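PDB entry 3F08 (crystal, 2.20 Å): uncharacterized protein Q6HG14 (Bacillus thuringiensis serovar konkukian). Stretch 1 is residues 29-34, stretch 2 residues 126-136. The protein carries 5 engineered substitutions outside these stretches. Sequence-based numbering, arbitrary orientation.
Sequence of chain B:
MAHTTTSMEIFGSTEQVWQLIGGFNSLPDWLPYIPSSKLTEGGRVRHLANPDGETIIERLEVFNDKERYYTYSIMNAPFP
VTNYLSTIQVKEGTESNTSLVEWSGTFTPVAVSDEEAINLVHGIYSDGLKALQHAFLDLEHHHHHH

Stretch 1, residues 29-34: DWLPYI
Stretch 2 126-136: SDGLKALQHAF

This is a small, mainly apolar packing contact, without a hydrogen bond across it, in which an irregular segment lies against one side of a helix. The two stretches bury 327 Å² in total, although at least 94 positions separate any touching pair in sequence.

Residues 126-136 are helical, with phi/psi near -65/-38 through Ala 135 and -84/-10 at Phe 136, and i to i+4 bonds such as Leu 132 N to Gly 128 O (2.8 Å) and Ala 135 N to Ala 131 O (3.0 Å). Stretch 1 is extended at Leu 31 (-117/104), then enters a type I turn through Pro 32 (-59/-33) and Tyr 33 (-82/4), closed by Ile 34 N to Leu 31 O at 3.2 Å. Register is set by two CA pairs: Trp 30 CA to Leu 132 CA is 5.8 Å, and Leu 31 CA to Ala 131 CA is 6.1 Å.

Trp 30 gives the largest covered area, 89 Å². With chi1 55° (p) and chi2 -75°, its indole reaches the helix backbone: Trp 30 CZ3 lies 3.6 Å from Gly 128 O, which sits at the ring edge near its plane. Trp 30 CE3 is 3.9 Å from CB of Leu 132, whose rotamer is t, p.

Ala 131 points toward stretch 1, and its CB meets four successive residues: Trp 30 O at 3.6 Å, Leu 31 CD1 at 4.2 Å, Pro 32 CD at 4.0 Å and Tyr 33 OH at 4.3 Å. One turn later, Ala 135 CB is 4.5 Å from Trp 30 CB.

Two side chains come close to the backbone of Gly 128: Leu 31 CD1 stands 3.9 Å from Gly 128 CA, with Leu 31 chi1 off-well at -113° and chi2 45°. Tyr 33 (chi1 33°, chi2 91°) brings OH to 3.2 Å from Gly 128 CA. Tyr 33 OH is also 3.2 Å from Gly 128 N, but the poor angle excludes a hydrogen bond.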

# COMPACT_ATOMS: atom_id res chain seq x y z
N ASP B 29 12.20 -11.68 -2.01
CA ASP B 29 13.47 -11.17 -1.51
C ASP B 29 13.82 -11.83 -0.18
O ASP B 29 14.94 -11.66 0.32
CB ASP B 29 13.44 -9.65 -1.32
CG ASP B 29 13.41 -8.89 -2.62
OD1 ASP B 29 13.85 -9.45 -3.65
OD2 ASP B 29 12.96 -7.72 -2.62
N TRP B 30 12.88 -12.54 0.43
CA TRP B 30 13.17 -13.19 1.70
C TRP B 30 12.51 -14.54 1.92
O TRP B 30 12.77 -15.21 2.91
CB TRP B 30 12.85 -12.26 2.88
CG TRP B 30 11.45 -11.71 2.93
CD1 TRP B 30 10.93 -10.72 2.16
CD2 TRP B 30 10.42 -12.08 3.86
NE1 TRP B 30 9.64 -10.44 2.55
CE2 TRP B 30 9.31 -11.27 3.59
CE3 TRP B 30 10.34 -13.03 4.89
CZ2 TRP B 30 8.11 -11.36 4.32
CZ3 TRP B 30 9.16 -13.13 5.62
CH2 TRP B 30 8.06 -12.30 5.33
N LEU B 31 11.66 -14.95 0.98
CA LEU B 31 10.97 -16.24 1.04
C LEU B 31 11.44 -17.07 -0.16
O LEU B 31 11.02 -16.83 -1.29
CB LEU B 31 9.46 -16.03 0.97
CG LEU B 31 8.57 -16.36 2.17
CD1 LEU B 31 9.19 -15.82 3.43
CD2 LEU B 31 7.18 -15.78 1.96
N PRO B 32 12.32 -18.05 0.08
CA PRO B 32 12.85 -18.92 -0.98
C PRO B 32 11.83 -19.73 -1.78
O PRO B 32 12.02 -19.98 -2.96
CB PRO B 32 13.82 -19.83 -0.21
CG PRO B 32 14.31 -18.93 0.90
CD PRO B 32 13.00 -18.30 1.36
N TYR B 33 10.74 -20.14 -1.13
CA TYR B 33 9.73 -20.93 -1.81
C TYR B 33 8.74 -20.13 -2.64
O TYR B 33 7.78 -20.68 -3.19
CB TYR B 33 9.00 -21.80 -0.79
CG TYR B 33 8.86 -21.15 0.56
CD1 TYR B 33 7.75 -20.37 0.88
CD2 TYR B 33 9.84 -21.33 1.53
CE1 TYR B 33 7.62 -19.78 2.14
CE2 TYR B 33 9.73 -20.75 2.79
CZ TYR B 33 8.61 -19.98 3.09
OH TYR B 33 8.47 -19.44 4.35
N ILE B 34 8.96 -18.82 -2.73
CA ILE B 34 8.13 -17.93 -3.53
C ILE B 34 9.08 -17.31 -4.56
O ILE B 34 9.51 -16.17 -4.40
CB ILE B 34 7.53 -16.78 -2.71
CG1 ILE B 34 6.78 -17.34 -1.50
CG2 ILE B 34 6.59 -15.97 -3.59
CD1 ILE B 34 5.59 -18.20 -1.86
N SER B 126 5.59 -19.33 10.89
CA SER B 126 6.82 -19.79 11.50
C SER B 126 7.91 -20.12 10.49
O SER B 126 9.09 -19.89 10.74
CB SER B 126 6.54 -21.00 12.38
OG SER B 126 7.76 -21.56 12.83
N ASP B 127 7.52 -20.68 9.34
CA ASP B 127 8.50 -21.01 8.31
C ASP B 127 9.03 -19.73 7.69
O ASP B 127 10.22 -19.61 7.40
CB ASP B 127 7.87 -21.86 7.20
CG ASP B 127 7.72 -23.31 7.60
OD1 ASP B 127 8.41 -23.74 8.55
OD2 ASP B 127 6.93 -24.02 6.94
N GLY B 128 8.13 -18.77 7.48
CA GLY B 128 8.52 -17.50 6.90
C GLY B 128 9.48 -16.71 7.77
O GLY B 128 10.43 -16.12 7.26
N LEU B 129 9.25 -16.70 9.07
CA LEU B 129 10.12 -15.97 9.98
C LEU B 129 11.48 -16.64 10.11
O LEU B 129 12.48 -15.98 10.32
CB LEU B 129 9.46 -15.83 11.36
CG LEU B 129 8.18 -14.99 11.38
CD1 LEU B 129 7.73 -14.81 12.82
CD2 LEU B 129 8.43 -13.63 10.73
N LYS B 130 11.52 -17.97 9.99
CA LYS B 130 12.79 -18.67 10.04
C LYS B 130 13.55 -18.30 8.77
O LYS B 130 14.77 -18.14 8.79
CB LYS B 130 12.58 -20.18 10.12
CG LYS B 130 12.06 -20.67 11.47
CD LYS B 130 11.87 -22.18 11.49
CE LYS B 130 11.34 -22.66 12.84
NZ LYS B 130 11.00 -24.11 12.81
N ALA B 131 12.81 -18.16 7.67
CA ALA B 131 13.40 -17.80 6.39
C ALA B 131 13.92 -16.37 6.49
O ALA B 131 14.98 -16.06 5.95
CB ALA B 131 12.36 -17.92 5.27
N LEU B 132 13.19 -15.51 7.19
CA LEU B 132 13.62 -14.13 7.36
C LEU B 132 14.91 -14.08 8.18
O LEU B 132 15.81 -13.28 7.91
CB LEU B 132 12.52 -13.32 8.06
CG LEU B 132 12.82 -11.84 8.37
CD1 LEU B 132 13.14 -11.11 7.08
CD2 LEU B 132 11.63 -11.20 9.08
N GLN B 133 15.00 -14.94 9.20
CA GLN B 133 16.18 -14.99 10.06
C GLN B 133 17.36 -15.43 9.21
O GLN B 133 18.46 -14.88 9.31
CB GLN B 133 15.99 -15.98 11.21
CG GLN B 133 17.14 -15.97 12.24
CD GLN B 133 17.12 -14.75 13.16
OE1 GLN B 133 16.81 -14.85 14.36
NE2 GLN B 133 17.45 -13.59 12.61
N HIS B 134 17.13 -16.42 8.35
CA HIS B 134 18.17 -16.93 7.49
C HIS B 134 18.69 -15.84 6.55
O HIS B 134 19.89 -15.73 6.31
CB HIS B 134 17.65 -18.12 6.68
CG HIS B 134 18.62 -18.62 5.65
ND1 HIS B 134 18.55 -18.25 4.32
CD2 HIS B 134 19.68 -19.45 5.76
CE1 HIS B 134 19.53 -18.83 3.66
NE2 HIS B 134 20.23 -19.57 4.51
N ALA B 135 17.77 -15.02 6.04
CA ALA B 135 18.12 -13.93 5.14
C ALA B 135 19.06 -12.95 5.83
O ALA B 135 19.97 -12.40 5.21
CB ALA B 135 16.85 -13.21 4.67
N PHE B 136 18.86 -12.73 7.12
CA PHE B 136 19.71 -11.81 7.86
C PHE B 136 21.01 -12.41 8.37
O PHE B 136 21.88 -11.69 8.85
CB PHE B 136 18.92 -11.17 8.99
CG PHE B 136 18.23 -9.91 8.57
CD1 PHE B 136 18.92 -8.70 8.56
CD2 PHE B 136 16.92 -9.95 8.09
CE1 PHE B 136 18.32 -7.54 8.08
CE2 PHE B 136 16.31 -8.79 7.60
CZ PHE B 136 17.01 -7.59 7.60